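Local coordinates for protein ORF115 (WSSV285) (Wsv230) (PDB 2ZUG) that is a white spot syndrome virus protein that mimics DNA, binds histones and disrupts nucleosome assembly, at residues D28-V33 with V45-G50; D9-G14 with D40-V45. All blocks are in the same frame, centred on the assembly; numbering follows the deposited sequence.

Interactions 1 and 2 lie in one four-stranded antiparallel sheet and use the two sides of the same strand, 42-47, with V45 shared between them. Interaction 1 zips this strand to the outer strand 30-35, interaction 2 to its inner neighbour 10-13; their centres are about 13 Å apart. They also touch directly. OD1 of D9 probably accepts a hydrogen bond from N of L47 (2.6 Å), which ties the start of strand 10-13 to the end of 42-47, and V33 CG1 packs on Y43 CD2 at 3.6 Å. Both contacts reach the second subunit, where R34 of that chain meets C46 and D9.

Interaction 1 (D28-V33 with V45-G50); sequences DTVEAV and VCLKQG
C46 O is gripped by two successive amides of the facing strand, E31 N at 2.9 Å and A32 N at 3.1 Å. The first N-H comes in within the carbonyl plane and the second tilts a little out of it. The A32-C46 pair closes with C46 N donating to A32 O at 3.0 Å. Beneath this ladder the valine face is the tightly packed part. V45 CG1, anti to its own backbone N (chi1 177°), reaches V30 CG2 at 4.0 Å, and the two valines cross at about a right angle. V45 CG2 meets V33 CG2 at 3.8 Å, these two side chains lying side by side. V30 and V45 are buried here, with V33 nearer the edge; M24 of helix 20-25 touches all three. F53 extends the same layer over V30 and L47.

At the exposed end formed by D28, E31 and K48 the backbone stays tight, K48 N making a nearly straight bond to T29 O (2.7 Å), but the side chains run loosely into solvent. The lysine chain extends beside D28, and NZ donates a hydrogen bond to D28 O at 3.0 Å, tilted 31° from the carbonyl plane; the D28 carboxylate stays too distant for a salt bridge. K48 CG slides past E31 CB, while the E31 carboxylate reaches a long, weak ion pair with R34 of the second subunit. E31 and A32 both face C46, shifting the register by one after V30-L47: a classic beta bulge in the antiparallel hairpin of strands 30-35 and 42-47.

Interaction 2 (D9-G14 with D40-V45); sequences DFLLVG and DRVYMV
V45 N donates to F10 O at 2.8 Å, nearly in line with the C=O bond, and F10 N answers with a 3.0 Å bond to V45 O. The L12-Y43 pair repeats the scheme: L12 N reaches Y43 O at 2.8 Å, in the carbonyl plane, while the return from Y43 N to L12 O is more bent. G14 N to R41 O ends the ladder. CA-H groups of L11 and V13 also approach Y43 O and R41 O.

On one face of the sheet F10 and V45 run side by side. With chi1 at 64°, CG of F10 sits between its backbone N and carbonyl carbon, and the ring lies against the valine. V45 CB stands over the ring face, 3.8 Å from its centroid and offset toward the rim, in a CH-pi contact; CG1 meets F10 CZ at 3.5 Å. L12 CG packs on V45 CG2 (3.9 Å), while its CD2 lies at the ring edge. M24 and Y20 of helix 20-25 cover this apolar row.

The opposite face carries L11, V13, V42 and M44. L11 CD2 rests on CG of the selenomethionine M44 at 3.6 Å, and V13 CG1 touches V42 CG2. This side faces the second subunit: L11, V42 and M44 pack on P79, V78 and M44 of that chain. D9, just before the strand, binds L47 N through OD1 and forms a salt bridge through OD2 with R34 of that subunit. The pairing joins the two central strands of a sheet ordered 2-3-1-4, with helices 20-25 and 58-66 after its first and third strands, the beta-alpha-beta-beta-alpha-beta topology of a ferredoxin-like fold.

Interaction 1 (D28-V33 with V45-G50)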
ATOM      1  N   ASP A  28     -12.096 -12.301   5.681  1.00 60.32           N
ATOM      2  CA  ASP A  28     -12.862 -11.903   4.496  1.00 60.19           C
ATOM      3  C   ASP A  28     -12.975 -10.386   4.342  1.00 60.59           C
ATOM      4  O   ASP A  28     -13.489  -9.889   3.336  1.00 60.38           O
ATOM      5  CB  ASP A  28     -14.267 -12.533   4.537  1.00 59.33           C
ATOM      6  CG  ASP A  28     -15.126 -12.030   5.722  1.00 60.64           C
ATOM      7  OD1 ASP A  28     -14.763 -11.029   6.409  1.00 60.00           O
ATOM      8  OD2 ASP A  28     -16.191 -12.650   5.967  1.00 61.06           O
ATOM      9  N   THR A  29     -12.517  -9.650   5.345  1.00 59.40           N
ATOM     10  CA  THR A  29     -12.569  -8.217   5.243  1.00 59.94           C
ATOM     11  C   THR A  29     -11.279  -7.713   4.579  1.00 61.55           C
ATOM     12  O   THR A  29     -11.246  -6.631   3.996  1.00 61.73           O
ATOM     13  CB  THR A  29     -12.689  -7.583   6.598  1.00 60.58           C
ATOM     14  OG1 THR A  29     -11.763  -8.215   7.499  1.00 62.08           O
ATOM     15  CG2 THR A  29     -14.108  -7.683   7.102  1.00 59.17           C
ATOM     16  N   VAL A  30     -10.212  -8.498   4.672  1.00 61.01           N
ATOM     17  CA  VAL A  30      -8.951  -8.120   4.060  1.00 59.07           C
ATOM     18  C   VAL A  30      -8.990  -8.397   2.574  1.00 60.32           C
ATOM     19  O   VAL A  30      -9.370  -9.479   2.149  1.00 60.18           O
ATOM     20  CB  VAL A  30      -7.818  -8.911   4.658  1.00 57.27           C
ATOM     21  CG1 VAL A  30      -6.541  -8.693   3.861  1.00 55.58           C
ATOM     22  CG2 VAL A  30      -7.648  -8.507   6.069  1.00 54.95           C
ATOM     23  N   GLU A  31      -8.559  -7.425   1.783  1.00 61.63           N
ATOM     24  CA  GLU A  31      -8.569  -7.584   0.345  1.00 62.66           C
ATOM     25  C   GLU A  31      -7.234  -8.054  -0.177  1.00 61.60           C
ATOM     26  O   GLU A  31      -7.156  -8.948  -1.016  1.00 60.42           O
ATOM     27  CB  GLU A  31      -8.934  -6.276  -0.289  1.00 66.36           C
ATOM     28  CG  GLU A  31      -9.338  -6.415  -1.711  1.00 73.26           C
ATOM     29  CD  GLU A  31      -9.493  -5.052  -2.366  1.00 78.65           C
ATOM     30  OE1 GLU A  31     -10.158  -4.151  -1.760  1.00 79.97           O
ATOM     31  OE2 GLU A  31      -8.936  -4.887  -3.491  1.00 81.76           O
ATOM     32  N   ALA A  32      -6.169  -7.446   0.311  1.00 61.78           N
ATOM     33  CA  ALA A  32      -4.842  -7.866  -0.114  1.00 62.57           C
ATOM     34  C   ALA A  32      -3.832  -7.534   0.955  1.00 62.94           C
ATOM     35  O   ALA A  32      -4.106  -6.776   1.895  1.00 62.63           O
ATOM     36  CB  ALA A  32      -4.452  -7.201  -1.428  1.00 62.37           C
ATOM     37  N   VAL A  33      -2.646  -8.086   0.787  1.00 63.73           N
ATOM     38  CA  VAL A  33      -1.584  -7.873   1.746  1.00 65.36           C
ATOM     39  C   VAL A  33      -0.279  -7.732   0.963  1.00 66.74           C
ATOM     40  O   VAL A  33      -0.128  -8.369  -0.080  1.00 68.26           O
ATOM     41  CB  VAL A  33      -1.600  -9.060   2.725  1.00 64.37           C
ATOM     42  CG1 VAL A  33      -0.233  -9.580   2.977  1.00 64.26           C
ATOM     43  CG2 VAL A  33      -2.266  -8.614   4.013  1.00 64.05           C
ATOM     44  N   VAL A  45      -1.685  -3.942   4.864  1.00 65.42           N
ATOM     45  CA  VAL A  45      -2.931  -4.670   4.829  1.00 63.42           C
ATOM     46  C   VAL A  45      -3.960  -3.697   4.286  1.00 63.15           C
ATOM     47  O   VAL A  45      -4.279  -2.685   4.922  1.00 62.03           O
ATOM     48  CB  VAL A  45      -3.343  -5.130   6.243  1.00 62.67           C
ATOM     49  CG1 VAL A  45      -4.695  -5.844   6.200  1.00 59.97           C
ATOM     50  CG2 VAL A  45      -2.272  -6.024   6.806  1.00 60.59           C
ATOM     51  N   CYS A  46      -4.462  -4.001   3.095  1.00 63.73           N
ATOM     52  CA  CYS A  46      -5.464  -3.150   2.457  1.00 64.74           C
ATOM     53  C   CYS A  46      -6.825  -3.913   2.575  1.00 64.33           C
ATOM     54  O   CYS A  46      -6.924  -5.092   2.227  1.00 63.25           O
ATOM     55  CB  CYS A  46      -5.040  -2.832   0.967  1.00 64.77           C
ATOM     56  SG  CYS A  46      -3.160  -2.798   0.509  1.00 64.97           S
ATOM     57  N   LEU A  47      -7.845  -3.234   3.100  1.00 64.52           N
ATOM     58  CA  LEU A  47      -9.192  -3.797   3.305  1.00 66.56           C
ATOM     59  C   LEU A  47     -10.183  -3.741   2.130  1.00 68.57           C
ATOM     60  O   LEU A  47     -10.114  -2.848   1.299  1.00 70.79           O
ATOM     61  CB  LEU A  47      -9.864  -3.079   4.469  1.00 64.00           C
ATOM     62  CG  LEU A  47      -8.980  -2.943   5.698  1.00 64.57           C
ATOM     63  CD1 LEU A  47      -9.675  -2.142   6.790  1.00 63.72           C
ATOM     64  CD2 LEU A  47      -8.648  -4.333   6.186  1.00 64.98           C
ATOM     65  N   LYS A  48     -11.121  -4.686   2.066  1.00 69.90           N
ATOM     66  CA  LYS A  48     -12.145  -4.665   1.026  1.00 70.48           C
ATOM     67  C   LYS A  48     -13.009  -3.415   1.278  1.00 72.31           C
ATOM     68  O   LYS A  48     -13.215  -3.000   2.427  1.00 71.55           O
ATOM     69  CB  LYS A  48     -13.034  -5.918   1.098  1.00 68.76           C
ATOM     70  CG  LYS A  48     -12.438  -7.176   0.467  1.00 69.19           C
ATOM     71  CD  LYS A  48     -13.307  -8.436   0.697  1.00 69.48           C
ATOM     72  CE  LYS A  48     -12.631  -9.708   0.132  1.00 71.00           C
ATOM     73  NZ  LYS A  48     -13.095 -11.074   0.651  1.00 72.19           N
ATOM     74  N   GLN A  49     -13.512  -2.817   0.201  1.00 75.37           N
ATOM     75  CA  GLN A  49     -14.347  -1.623   0.302  1.00 78.66           C
ATOM     76  C   GLN A  49     -15.557  -1.800   1.217  1.00 78.98           C
ATOM     77  O   GLN A  49     -16.256  -2.812   1.170  1.00 79.70           O
ATOM     78  CB  GLN A  49     -14.835  -1.220  -1.076  1.00 82.01           C
ATOM     79  CG  GLN A  49     -15.679   0.065  -1.082  1.00 88.13           C
ATOM     80  CD  GLN A  49     -16.522   0.201  -2.365  1.00 90.75           C
ATOM     81  OE1 GLN A  49     -17.493  -0.551  -2.572  1.00 91.52           O
ATOM     82  NE2 GLN A  49     -16.143   1.148  -3.234  1.00 92.12           N
ATOM     83  N   GLY A  50     -15.820  -0.801   2.048  1.00 79.27           N
ATOM     84  CA  GLY A  50     -16.953  -0.903   2.954  1.00 77.58           C
ATOM     85  C   GLY A  50     -16.644  -1.724   4.194  1.00 77.12           C
ATOM     86  O   GLY A  50     -17.102  -1.400   5.299  1.00 77.60           O
TER

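Interaction 2 (D9-G14 with D40-V45)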
ATOM      1  N   ASP A   9      -7.022   0.982   6.102  1.00 72.01           N
ATOM      2  CA  ASP A   9      -5.908   0.097   5.800  1.00 69.96           C
ATOM      3  C   ASP A   9      -4.873   0.295   6.903  1.00 67.94           C
ATOM      4  O   ASP A   9      -4.965   1.238   7.681  1.00 67.01           O
ATOM      5  CB  ASP A   9      -5.318   0.422   4.431  1.00 69.87           C
ATOM      6  CG  ASP A   9      -6.328   0.256   3.312  1.00 71.08           C
ATOM      7  OD1 ASP A   9      -7.069  -0.744   3.310  1.00 72.08           O
ATOM      8  OD2 ASP A   9      -6.379   1.122   2.421  1.00 72.07           O
ATOM      9  N   PHE A  10      -3.889  -0.583   6.996  1.00 65.88           N
ATOM     10  CA  PHE A  10      -2.947  -0.413   8.079  1.00 65.72           C
ATOM     11  C   PHE A  10      -1.752  -1.311   7.873  1.00 65.16           C
ATOM     12  O   PHE A  10      -1.681  -2.024   6.882  1.00 64.24           O
ATOM     13  CB  PHE A  10      -3.650  -0.746   9.398  1.00 65.79           C
ATOM     14  CG  PHE A  10      -4.105  -2.200   9.492  1.00 66.58           C
ATOM     15  CD1 PHE A  10      -3.185  -3.217   9.739  1.00 65.87           C
ATOM     16  CD2 PHE A  10      -5.446  -2.547   9.288  1.00 66.51           C
ATOM     17  CE1 PHE A  10      -3.591  -4.541   9.776  1.00 67.06           C
ATOM     18  CE2 PHE A  10      -5.864  -3.886   9.324  1.00 66.23           C
ATOM     19  CZ  PHE A  10      -4.941  -4.876   9.568  1.00 67.33           C
ATOM     20  N   LEU A  11      -0.826  -1.297   8.824  1.00 65.22           N
ATOM     21  CA  LEU A  11       0.362  -2.116   8.684  1.00 66.38           C
ATOM     22  C   LEU A  11       0.567  -3.107   9.814  1.00 66.52           C
ATOM     23  O   LEU A  11       0.087  -2.917  10.925  1.00 66.26           O
ATOM     24  CB  LEU A  11       1.608  -1.232   8.606  1.00 67.41           C
ATOM     25  CG  LEU A  11       1.624  -0.016   7.681  1.00 67.89           C
ATOM     26  CD1 LEU A  11       2.850   0.805   8.017  1.00 66.48           C
ATOM     27  CD2 LEU A  11       1.602  -0.453   6.216  1.00 67.38           C
ATOM     28  N   LEU A  12       1.307  -4.160   9.494  1.00 66.46           N
ATOM     29  CA  LEU A  12       1.671  -5.201  10.435  1.00 67.12           C
ATOM     30  C   LEU A  12       3.185  -5.119  10.544  1.00 68.93           C
ATOM     31  O   LEU A  12       3.895  -5.298   9.559  1.00 69.89           O
ATOM     32  CB  LEU A  12       1.325  -6.593   9.906  1.00 65.48           C
ATOM     33  CG  LEU A  12      -0.124  -7.044   9.845  1.00 63.41           C
ATOM     34  CD1 LEU A  12      -0.140  -8.474   9.430  1.00 61.54           C
ATOM     35  CD2 LEU A  12      -0.797  -6.874  11.168  1.00 61.84           C
ATOM     36  N   VAL A  13       3.691  -4.866  11.739  1.00 70.24           N
ATOM     37  CA  VAL A  13       5.123  -4.772  11.907  1.00 70.34           C
ATOM     38  C   VAL A  13       5.551  -5.810  12.899  1.00 70.18           C
ATOM     39  O   VAL A  13       5.057  -5.812  14.017  1.00 69.90           O
ATOM     40  CB  VAL A  13       5.515  -3.404  12.451  1.00 71.34           C
ATOM     41  CG1 VAL A  13       6.958  -3.135  12.096  1.00 72.18           C
ATOM     42  CG2 VAL A  13       4.572  -2.314  11.900  1.00 71.07           C
ATOM     43  N   GLY A  14       6.465  -6.686  12.502  1.00 70.62           N
ATOM     44  CA  GLY A  14       6.903  -7.702  13.432  1.00 72.41           C
ATOM     45  C   GLY A  14       8.214  -8.316  13.023  1.00 74.17           C
ATOM     46  O   GLY A  14       8.619  -8.180  11.871  1.00 74.14           O
ATOM     47  N   ASP A  40      11.557  -5.422   5.624  1.00 74.05           N
ATOM     48  CA  ASP A  40      11.055  -6.788   5.800  1.00 75.64           C
ATOM     49  C   ASP A  40      10.095  -7.028   6.970  1.00 75.45           C
ATOM     50  O   ASP A  40       9.282  -7.960   6.955  1.00 74.71           O
ATOM     51  CB  ASP A  40      12.237  -7.748   5.911  1.00 76.77           C
ATOM     52  CG  ASP A  40      12.723  -8.193   4.545  1.00 80.34           C
ATOM     53  OD1 ASP A  40      12.139  -7.665   3.560  1.00 81.36           O
ATOM     54  OD2 ASP A  40      13.661  -9.050   4.438  1.00 82.14           O
ATOM     55  N   ARG A  41      10.184  -6.182   7.981  1.00 75.03           N
ATOM     56  CA  ARG A  41       9.325  -6.326   9.129  1.00 74.71           C
ATOM     57  C   ARG A  41       7.981  -5.672   8.910  1.00 72.86           C
ATOM     58  O   ARG A  41       7.156  -5.629   9.845  1.00 72.62           O
ATOM     59  CB  ARG A  41      10.013  -5.734  10.352  1.00 77.56           C
ATOM     60  CG  ARG A  41      11.337  -6.430  10.678  1.00 80.83           C
ATOM     61  CD  ARG A  41      12.069  -5.664  11.744  1.00 84.03           C
ATOM     62  NE  ARG A  41      12.336  -4.304  11.277  1.00 86.86           N
ATOM     63  CZ  ARG A  41      12.817  -3.322  12.037  1.00 88.23           C
ATOM     64  NH1 ARG A  41      13.093  -3.530  13.325  1.00 89.34           N
ATOM     65  NH2 ARG A  41      13.023  -2.126  11.503  1.00 88.77           N
ATOM     66  N   VAL A  42       7.759  -5.173   7.684  1.00 70.05           N
ATOM     67  CA  VAL A  42       6.492  -4.514   7.346  1.00 67.52           C
ATOM     68  C   VAL A  42       5.624  -5.150   6.259  1.00 66.09           C
ATOM     69  O   VAL A  42       6.110  -5.645   5.252  1.00 65.94           O
ATOM     70  CB  VAL A  42       6.699  -3.032   6.957  1.00 66.31           C
ATOM     71  CG1 VAL A  42       5.353  -2.359   6.639  1.00 64.48           C
ATOM     72  CG2 VAL A  42       7.349  -2.300   8.093  1.00 66.13           C
ATOM     73  N   TYR A  43       4.320  -5.128   6.510  1.00 64.61           N
ATOM     74  CA  TYR A  43       3.304  -5.612   5.597  1.00 62.33           C
ATOM     75  C   TYR A  43       2.142  -4.640   5.614  1.00 63.68           C
ATOM     76  O   TYR A  43       1.666  -4.200   6.677  1.00 61.73           O
ATOM     77  CB  TYR A  43       2.784  -6.963   6.003  1.00 59.25           C
ATOM     78  CG  TYR A  43       3.526  -8.090   5.401  1.00 56.82           C
ATOM     79  CD1 TYR A  43       4.800  -8.428   5.842  1.00 57.26           C
ATOM     80  CD2 TYR A  43       2.943  -8.856   4.410  1.00 55.85           C
ATOM     81  CE1 TYR A  43       5.479  -9.528   5.305  1.00 56.63           C
ATOM     82  CE2 TYR A  43       3.603  -9.950   3.863  1.00 55.99           C
ATOM     83  CZ  TYR A  43       4.863 -10.277   4.317  1.00 56.77           C
ATOM     84  OH  TYR A  43       5.486 -11.368   3.777  1.00 59.02           O
HETATM   85  N   MSE A  44       1.696  -4.291   4.418  1.00 66.49           N
HETATM   86  CA  MSE A  44       0.577  -3.402   4.292  1.00 68.69           C
HETATM   87  C   MSE A  44      -0.625  -4.316   4.158  1.00 67.96           C
HETATM   88  O   MSE A  44      -0.583  -5.352   3.449  1.00 67.52           O
HETATM   89  CB  MSE A  44       0.706  -2.571   3.040  1.00 75.14           C
HETATM   90  CG  MSE A  44       2.042  -1.851   2.897  1.00 84.74           C
HETATM   91 SE   MSE A  44       2.532  -1.538   0.993  1.00 97.87          SE
HETATM   92  CE  MSE A  44       1.065  -0.264   0.477  1.00 91.02           C
ATOM     93  N   VAL A  45      -1.685  -3.942   4.864  1.00 65.42           N
ATOM     94  CA  VAL A  45      -2.931  -4.670   4.829  1.00 63.42           C
ATOM     95  C   VAL A  45      -3.960  -3.697   4.286  1.00 63.15           C
ATOM     96  O   VAL A  45      -4.279  -2.685   4.922  1.00 62.03           O
ATOM     97  CB  VAL A  45      -3.343  -5.130   6.243  1.00 62.67           C
ATOM     98  CG1 VAL A  45      -4.695  -5.844   6.200  1.00 59.97           C
ATOM     99  CG2 VAL A  45      -2.272  -6.024   6.806  1.00 60.59           C
TER